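Cellobiose 2-epimerase (PDB 5ZIG) probably catalyses the reversible epimerisation of cellobiose to 4-O-beta-D-glucopyranosyl-D-mannose. Local coordinates at residues Q69-R74 / H133-D138; A128-H133 / Y201-R206. All coordinates share one frame; numbering follows the deposited sequence.

Contact 1 (Q69-R74 / H133-D138); sequences QAFLSR and HTASGD
Leu72 lies across the last turn of helix 119-136, where its branched end meets both Ala135 and Thr134. Its CG stands 3.7 Å from Ala135 CB, while CD1 and CD2 each come to 3.9 Å from Thr134 CG2, so that methyl meets the fork of the leucine evenly. The side chains of Leu72 and Thr134 run at about a right angle to each other. Thr134 takes part through its methyl because chi1 of -57° sets CG2 anti to the backbone N; OG1, on another branch, is hydrogen-bonded to the carbonyl O of Ala130 one turn back in its own helix.

Phe71 approaches differently. With CG anti to the backbone N (chi1 -180°), the ring presents an edge to the end of the helix, and Ala135 O lies near the ring plane, 3.5 Å from CE2. The Phe71 side chain also packs on Leu80 of helix 77-94. Ala135 is engaged at two groups: its methyl by Leu72 and its carbonyl O by the Phe71 ring edge. Closest approach of the backbones is 5.7 Å, between Leu72 CA and Ala135 CA, a spacing that the small alanine permits. Two inner helices of the (alpha/alpha)6 barrel of this family are joined here near their C-terminal ends by non-directional packing, with Ala135 O at the ring edge the one polar atom approached, so fit rather than bonding sets the join.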
ATOM      1  N   GLN A  69      -1.859  -7.359  11.611  1.00 23.86           N
ATOM      2  CA  GLN A  69      -2.875  -6.363  11.936  1.00 29.24           C
ATOM      3  C   GLN A  69      -4.194  -7.023  12.297  1.00 32.43           C
ATOM      4  O   GLN A  69      -4.917  -6.534  13.174  1.00 23.77           O
ATOM      5  CB  GLN A  69      -3.056  -5.407  10.756  1.00 26.14           C
ATOM      6  CG  GLN A  69      -1.761  -4.666  10.390  1.00 29.07           C
ATOM      7  CD  GLN A  69      -1.404  -3.600  11.401  1.00 32.55           C
ATOM      8  OE1 GLN A  69      -2.243  -3.208  12.219  1.00 28.31           O
ATOM      9  NE2 GLN A  69      -0.160  -3.113  11.347  1.00 28.38           N
ATOM     10  N   ALA A  70      -4.512  -8.149  11.642  1.00 37.23           N
ATOM     11  CA  ALA A  70      -5.755  -8.856  11.937  1.00 33.31           C
ATOM     12  C   ALA A  70      -5.709  -9.501  13.314  1.00 28.90           C
ATOM     13  O   ALA A  70      -6.715  -9.512  14.028  1.00 25.67           O
ATOM     14  CB  ALA A  70      -6.039  -9.899  10.857  1.00 28.66           C
ATOM     15  N   PHE A  71      -4.549 -10.037  13.716  1.00 29.10           N
ATOM     16  CA  PHE A  71      -4.429 -10.580  15.069  1.00 33.42           C
ATOM     17  C   PHE A  71      -4.513  -9.474  16.119  1.00 34.06           C
ATOM     18  O   PHE A  71      -5.031  -9.692  17.223  1.00 25.87           O
ATOM     19  CB  PHE A  71      -3.124 -11.367  15.220  1.00 29.25           C
ATOM     20  CG  PHE A  71      -2.928 -11.970  16.592  1.00 25.03           C
ATOM     21  CD1 PHE A  71      -3.666 -13.071  17.003  1.00 28.85           C
ATOM     22  CD2 PHE A  71      -2.006 -11.418  17.480  1.00 23.96           C
ATOM     23  CE1 PHE A  71      -3.482 -13.626  18.274  1.00 23.12           C
ATOM     24  CE2 PHE A  71      -1.814 -11.974  18.741  1.00 28.24           C
ATOM     25  CZ  PHE A  71      -2.550 -13.075  19.135  1.00 27.47           C
ATOM     26  N   LEU A  72      -3.991  -8.285  15.795  1.00 33.52           N
ATOM     27  CA  LEU A  72      -4.111  -7.139  16.689  1.00 31.64           C
ATOM     28  C   LEU A  72      -5.567  -6.669  16.801  1.00 36.43           C
ATOM     29  O   LEU A  72      -6.039  -6.351  17.896  1.00 37.27           O
ATOM     30  CB  LEU A  72      -3.210  -6.012  16.188  1.00 19.73           C
ATOM     31  CG  LEU A  72      -1.711  -6.100  16.493  1.00 24.94           C
ATOM     32  CD1 LEU A  72      -0.893  -5.285  15.485  1.00 21.58           C
ATOM     33  CD2 LEU A  72      -1.412  -5.670  17.943  1.00 27.19           C
ATOM     34  N   SER A  73      -6.300  -6.630  15.685  1.00 35.13           N
ATOM     35  CA  SER A  73      -7.704  -6.205  15.746  1.00 36.26           C
ATOM     36  C   SER A  73      -8.610  -7.270  16.367  1.00 36.04           C
ATOM     37  O   SER A  73      -9.619  -6.930  16.990  1.00 41.80           O
ATOM     38  CB  SER A  73      -8.198  -5.841  14.349  1.00 32.01           C
ATOM     39  OG  SER A  73      -9.593  -6.024  14.246  1.00 33.59           O
ATOM     40  N   ARG A  74      -8.268  -8.545  16.222  1.00 32.33           N
ATOM     41  CA  ARG A  74      -9.048  -9.663  16.744  1.00 35.89           C
ATOM     42  C   ARG A  74      -8.117 -10.858  16.930  1.00 39.44           C
ATOM     43  O   ARG A  74      -7.646 -11.437  15.943  1.00 38.95           O
ATOM     44  CB  ARG A  74     -10.198 -10.004  15.795  1.00 35.30           C
ATOM     45  CG  ARG A  74     -11.498 -10.355  16.463  1.00 41.25           C
ATOM     46  CD  ARG A  74     -12.491 -10.929  15.464  1.00 46.39           C
ATOM     47  NE  ARG A  74     -13.599 -10.012  15.178  1.00 45.38           N
ATOM     48  CZ  ARG A  74     -14.571 -10.258  14.298  1.00 50.42           C
ATOM     49  NH1 ARG A  74     -14.582 -11.393  13.606  1.00 41.74           N
ATOM     50  NH2 ARG A  74     -15.540  -9.370  14.105  1.00 57.43           N
ATOM     51  N   HIS A 133       6.240  -7.454  14.733  1.00 31.53           N
ATOM     52  CA  HIS A 133       6.800  -7.252  16.065  1.00 39.31           C
ATOM     53  C   HIS A 133       5.713  -6.825  17.051  1.00 31.26           C
ATOM     54  O   HIS A 133       5.557  -7.429  18.122  1.00 27.93           O
ATOM     55  CB  HIS A 133       7.928  -6.223  15.998  1.00 36.90           C
ATOM     56  CG  HIS A 133       8.382  -5.748  17.339  1.00 37.19           C
ATOM     57  ND1 HIS A 133       9.264  -6.464  18.115  1.00 39.71           N
ATOM     58  CD2 HIS A 133       8.066  -4.641  18.049  1.00 36.63           C
ATOM     59  CE1 HIS A 133       9.477  -5.814  19.246  1.00 42.94           C
ATOM     60  NE2 HIS A 133       8.769  -4.701  19.228  1.00 38.41           N
ATOM     61  N   THR A 134       4.915  -5.819  16.671  1.00 26.70           N
ATOM     62  CA  THR A 134       3.790  -5.381  17.497  1.00 32.43           C
ATOM     63  C   THR A 134       2.829  -6.529  17.801  1.00 28.14           C
ATOM     64  O   THR A 134       2.409  -6.709  18.949  1.00 36.51           O
ATOM     65  CB  THR A 134       3.038  -4.234  16.802  1.00 26.71           C
ATOM     66  OG1 THR A 134       3.940  -3.154  16.541  1.00 33.39           O
ATOM     67  CG2 THR A 134       1.915  -3.702  17.692  1.00 23.84           C
ATOM     68  N   ALA A 135       2.473  -7.328  16.796  1.00 33.39           N
ATOM     69  CA  ALA A 135       1.437  -8.331  17.026  1.00 26.37           C
ATOM     70  C   ALA A 135       1.956  -9.555  17.772  1.00 25.79           C
ATOM     71  O   ALA A 135       1.198 -10.180  18.526  1.00 30.72           O
ATOM     72  CB  ALA A 135       0.803  -8.756  15.702  1.00 20.22           C
ATOM     73  N   SER A 136       3.215  -9.937  17.564  1.00 27.82           N
ATOM     74  CA  SER A 136       3.739 -11.161  18.147  1.00 33.24           C
ATOM     75  C   SER A 136       4.713 -10.925  19.290  1.00 32.78           C
ATOM     76  O   SER A 136       5.048 -11.883  19.999  1.00 34.16           O
ATOM     77  CB  SER A 136       4.423 -12.033  17.062  1.00 19.62           C
ATOM     78  OG  SER A 136       5.635 -11.453  16.593  1.00 24.44           O
ATOM     79  N   GLY A 137       5.165  -9.692  19.505  1.00 19.50           N
ATOM     80  CA  GLY A 137       6.242  -9.481  20.454  1.00 28.07           C
ATOM     81  C   GLY A 137       7.608  -9.960  20.012  1.00 27.54           C
ATOM     82  O   GLY A 137       8.555  -9.832  20.784  1.00 32.89           O
ATOM     83  N   ASP A 138       7.750 -10.498  18.791  1.00 31.73           N
ATOM     84  CA  ASP A 138       9.002 -11.122  18.350  1.00 27.93           C
ATOM     85  C   ASP A 138      10.106 -10.081  18.185  1.00 38.07           C
ATOM     86  O   ASP A 138      10.035  -9.217  17.305  1.00 34.81           O
ATOM     87  CB  ASP A 138       8.792 -11.872  17.035  1.00 30.36           C
ATOM     88  CG  ASP A 138       9.936 -12.822  16.714  1.00 33.68           C
ATOM     89  OD1 ASP A 138      11.083 -12.374  16.480  1.00 34.15           O
ATOM     90  OD2 ASP A 138       9.680 -14.034  16.709  1.00 38.38           O
TER

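Contact 2 (A128-H133 / Y201-R206); sequences ALAAYH and YSTLFR
Ala130 and Thr203 meet methyl to methyl, and this pair is the main apolar touch between helices 119-136 and 191-208. Ala130 CB points at the other helix and lies 4.0 Å from Thr203 CG2. Thr203 offers its methyl because CG2 is anti to the backbone N, with chi1 at -73° for OG1. A bound 1,2-ethanediol, probably from the crystallisation liquor, is a further neighbour, about 4 Å from the Thr203 side chain. The same alanine methyl is 4.5 Å from Leu204 CA, so it faces the backbone of the opposing helix as well as a side chain. Leu204 adds a looser flank, where its CD1 comes to 4.6 Å from Ala130 CB.

Backbone spacing is the second element. Ala130 CA and Leu204 CA are 5.9 Å apart, a close approach for two helices and one allowed by the single methyl of alanine. Only 104 Å² is buried in total, as expected when one methyl pair and a leucine flank do the touching.

Polar interactions run within each helix or to other neighbours. Thr203 O and Leu204 O are hydrogen-bonded to Thr207 OG1 and Thr208 OG1, respectively. On one flank of helix 191-208 Arg206 NH1 makes a salt bridge with Glu263 OE2 of helix 251-269; on the other, Tyr201 OH is hydrogen-bonded to Glu153 OE2 of helix 139-156.

Consecutive inner helices of the (alpha/alpha)6 barrel therefore touch through small side chains. With neither a hydrogen bond nor a salt bridge between the two segments, their direct attachment rests on shape and van der Waals contact, while directional bonds tie helix 191-208 to other helices.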
ATOM      1  N   ALA A 128       6.085  -4.594   7.147  1.00 19.68           N
ATOM      2  CA  ALA A 128       5.470  -5.809   7.663  1.00 21.91           C
ATOM      3  C   ALA A 128       6.175  -6.355   8.896  1.00 22.56           C
ATOM      4  O   ALA A 128       5.522  -6.969   9.751  1.00 25.16           O
ATOM      5  CB  ALA A 128       5.436  -6.887   6.580  1.00 27.10           C
ATOM      6  N   LEU A 129       7.500  -6.186   8.998  1.00 29.01           N
ATOM      7  CA  LEU A 129       8.209  -6.698  10.167  1.00 22.75           C
ATOM      8  C   LEU A 129       7.885  -5.896  11.412  1.00 22.74           C
ATOM      9  O   LEU A 129       7.844  -6.452  12.516  1.00 19.49           O
ATOM     10  CB  LEU A 129       9.719  -6.679   9.922  1.00 30.31           C
ATOM     11  CG  LEU A 129      10.271  -7.796   9.038  1.00 31.36           C
ATOM     12  CD1 LEU A 129      11.520  -7.304   8.308  1.00 33.94           C
ATOM     13  CD2 LEU A 129      10.581  -9.027   9.871  1.00 33.30           C
ATOM     14  N   ALA A 130       7.676  -4.588  11.255  1.00 19.50           N
ATOM     15  CA  ALA A 130       7.247  -3.760  12.370  1.00 23.27           C
ATOM     16  C   ALA A 130       5.862  -4.180  12.849  1.00 26.42           C
ATOM     17  O   ALA A 130       5.630  -4.325  14.056  1.00 24.58           O
ATOM     18  CB  ALA A 130       7.267  -2.286  11.953  1.00 19.45           C
ATOM     19  N   ALA A 131       4.946  -4.428  11.907  1.00 33.65           N
ATOM     20  CA  ALA A 131       3.625  -4.919  12.275  1.00 27.88           C
ATOM     21  C   ALA A 131       3.725  -6.249  13.004  1.00 29.80           C
ATOM     22  O   ALA A 131       3.059  -6.457  14.026  1.00 26.92           O
ATOM     23  CB  ALA A 131       2.757  -5.042  11.025  1.00 28.51           C
ATOM     24  N   TYR A 132       4.579  -7.154  12.503  1.00 28.89           N
ATOM     25  CA  TYR A 132       4.725  -8.463  13.125  1.00 31.39           C
ATOM     26  C   TYR A 132       5.266  -8.337  14.538  1.00 29.84           C
ATOM     27  O   TYR A 132       4.828  -9.051  15.447  1.00 32.65           O
ATOM     28  CB  TYR A 132       5.645  -9.355  12.291  1.00 24.75           C
ATOM     29  CG  TYR A 132       5.720 -10.762  12.838  1.00 25.31           C
ATOM     30  CD1 TYR A 132       4.568 -11.506  12.964  1.00 19.69           C
ATOM     31  CD2 TYR A 132       6.920 -11.328  13.276  1.00 26.27           C
ATOM     32  CE1 TYR A 132       4.579 -12.760  13.478  1.00 25.06           C
ATOM     33  CE2 TYR A 132       6.944 -12.634  13.796  1.00 23.62           C
ATOM     34  CZ  TYR A 132       5.749 -13.334  13.884  1.00 26.16           C
ATOM     35  OH  TYR A 132       5.661 -14.621  14.374  1.00 31.80           O
ATOM     36  N   HIS A 133       6.240  -7.454  14.733  1.00 31.53           N
ATOM     37  CA  HIS A 133       6.800  -7.252  16.065  1.00 39.31           C
ATOM     38  C   HIS A 133       5.713  -6.825  17.051  1.00 31.26           C
ATOM     39  O   HIS A 133       5.557  -7.429  18.122  1.00 27.93           O
ATOM     40  CB  HIS A 133       7.928  -6.223  15.998  1.00 36.90           C
ATOM     41  CG  HIS A 133       8.382  -5.748  17.339  1.00 37.19           C
ATOM     42  ND1 HIS A 133       9.264  -6.464  18.115  1.00 39.71           N
ATOM     43  CD2 HIS A 133       8.066  -4.641  18.049  1.00 36.63           C
ATOM     44  CE1 HIS A 133       9.477  -5.814  19.246  1.00 42.94           C
ATOM     45  NE2 HIS A 133       8.769  -4.701  19.228  1.00 38.41           N
ATOM     46  N   TYR A 201       8.205   3.825   6.887  1.00 24.51           N
ATOM     47  CA  TYR A 201       8.895   4.576   7.936  1.00 25.50           C
ATOM     48  C   TYR A 201       7.910   5.143   8.946  1.00 22.84           C
ATOM     49  O   TYR A 201       8.171   5.095  10.153  1.00 31.52           O
ATOM     50  CB  TYR A 201       9.740   5.690   7.327  1.00 19.63           C
ATOM     51  CG  TYR A 201      11.020   5.199   6.667  1.00 26.06           C
ATOM     52  CD1 TYR A 201      11.275   3.837   6.523  1.00 26.50           C
ATOM     53  CD2 TYR A 201      11.971   6.090   6.207  1.00 27.18           C
ATOM     54  CE1 TYR A 201      12.447   3.381   5.920  1.00 32.95           C
ATOM     55  CE2 TYR A 201      13.165   5.640   5.583  1.00 19.77           C
ATOM     56  CZ  TYR A 201      13.392   4.286   5.458  1.00 25.63           C
ATOM     57  OH  TYR A 201      14.563   3.819   4.868  1.00 29.80           O
ATOM     58  N   SER A 202       6.782   5.691   8.476  1.00 20.85           N
ATOM     59  CA  SER A 202       5.720   6.105   9.401  1.00 24.52           C
ATOM     60  C   SER A 202       5.426   5.010  10.420  1.00 24.87           C
ATOM     61  O   SER A 202       5.349   5.271  11.627  1.00 25.89           O
ATOM     62  CB  SER A 202       4.443   6.480   8.639  1.00 22.36           C
ATOM     63  OG  SER A 202       4.608   7.680   7.893  1.00 29.64           O
ATOM     64  N   THR A 203       5.311   3.765   9.954  1.00 27.54           N
ATOM     65  CA  THR A 203       4.985   2.643  10.832  1.00 29.34           C
ATOM     66  C   THR A 203       6.184   2.229  11.693  1.00 27.51           C
ATOM     67  O   THR A 203       6.012   1.886  12.871  1.00 28.08           O
ATOM     68  CB  THR A 203       4.446   1.472   9.978  1.00 25.55           C
ATOM     69  OG1 THR A 203       3.122   1.784   9.523  1.00 23.59           O
ATOM     70  CG2 THR A 203       4.390   0.153  10.759  1.00 22.93           C
ATOM     71  N   LEU A 204       7.402   2.255  11.138  1.00 22.18           N
ATOM     72  CA  LEU A 204       8.581   1.981  11.966  1.00 20.18           C
ATOM     73  C   LEU A 204       8.738   3.049  13.043  1.00 22.30           C
ATOM     74  O   LEU A 204       9.073   2.739  14.192  1.00 24.30           O
ATOM     75  CB  LEU A 204       9.843   1.880  11.090  1.00 22.58           C
ATOM     76  CG  LEU A 204      11.160   1.533  11.810  1.00 21.66           C
ATOM     77  CD1 LEU A 204      11.082   0.163  12.501  1.00 20.37           C
ATOM     78  CD2 LEU A 204      12.385   1.626  10.896  1.00 24.88           C
ATOM     79  N   PHE A 205       8.444   4.304  12.704  1.00 24.46           N
ATOM     80  CA  PHE A 205       8.488   5.377  13.699  1.00 29.39           C
ATOM     81  C   PHE A 205       7.370   5.243  14.733  1.00 31.71           C
ATOM     82  O   PHE A 205       7.591   5.484  15.926  1.00 23.74           O
ATOM     83  CB  PHE A 205       8.406   6.741  13.013  1.00 29.29           C
ATOM     84  CG  PHE A 205       8.434   7.906  13.967  1.00 37.77           C
ATOM     85  CD1 PHE A 205       9.615   8.289  14.579  1.00 38.37           C
ATOM     86  CD2 PHE A 205       7.272   8.616  14.252  1.00 42.14           C
ATOM     87  CE1 PHE A 205       9.643   9.356  15.451  1.00 44.55           C
ATOM     88  CE2 PHE A 205       7.288   9.682  15.120  1.00 40.32           C
ATOM     89  CZ  PHE A 205       8.474  10.056  15.722  1.00 46.52           C
ATOM     90  N   ARG A 206       6.158   4.890  14.293  1.00 31.04           N
ATOM     91  CA  ARG A 206       5.087   4.638  15.251  1.00 30.97           C
ATOM     92  C   ARG A 206       5.478   3.537  16.224  1.00 32.16           C
ATOM     93  O   ARG A 206       5.195   3.622  17.424  1.00 34.37           O
ATOM     94  CB  ARG A 206       3.793   4.262  14.530  1.00 30.08           C
ATOM     95  CG  ARG A 206       2.675   3.899  15.515  1.00 27.78           C
ATOM     96  CD  ARG A 206       1.343   3.547  14.806  1.00 26.57           C
ATOM     97  NE  ARG A 206       0.626   4.756  14.433  1.00 33.75           N
ATOM     98  CZ  ARG A 206       0.585   5.260  13.209  1.00 43.44           C
ATOM     99  NH1 ARG A 206       1.215   4.644  12.215  1.00 52.29           N
ATOM    100  NH2 ARG A 206      -0.100   6.376  12.980  1.00 42.28           N
TER

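From the N terminus, the chain first passes residues 69-74 at the end of helix 57-73, then residues 128-133 and 133-138 on helix 119-136, and finally residues 201-206 on helix 191-208. Contact 1 closes a loop of 58 residues that includes helix 77-94; contact 2 closes one of 67 that includes helix 139-156. The loops cross: 128-133 opens the second before 133-138 closes the first, and 201-206 closes the second afterwards; His133 belongs to both. Helix 119-136 is the shared middle member, joining three inner barrel helices in a row. The contact centres are 11 Å apart, and Gln69 NE2 packs 3.5 Å from Ala131 CB, linking the surface contact to the buried one.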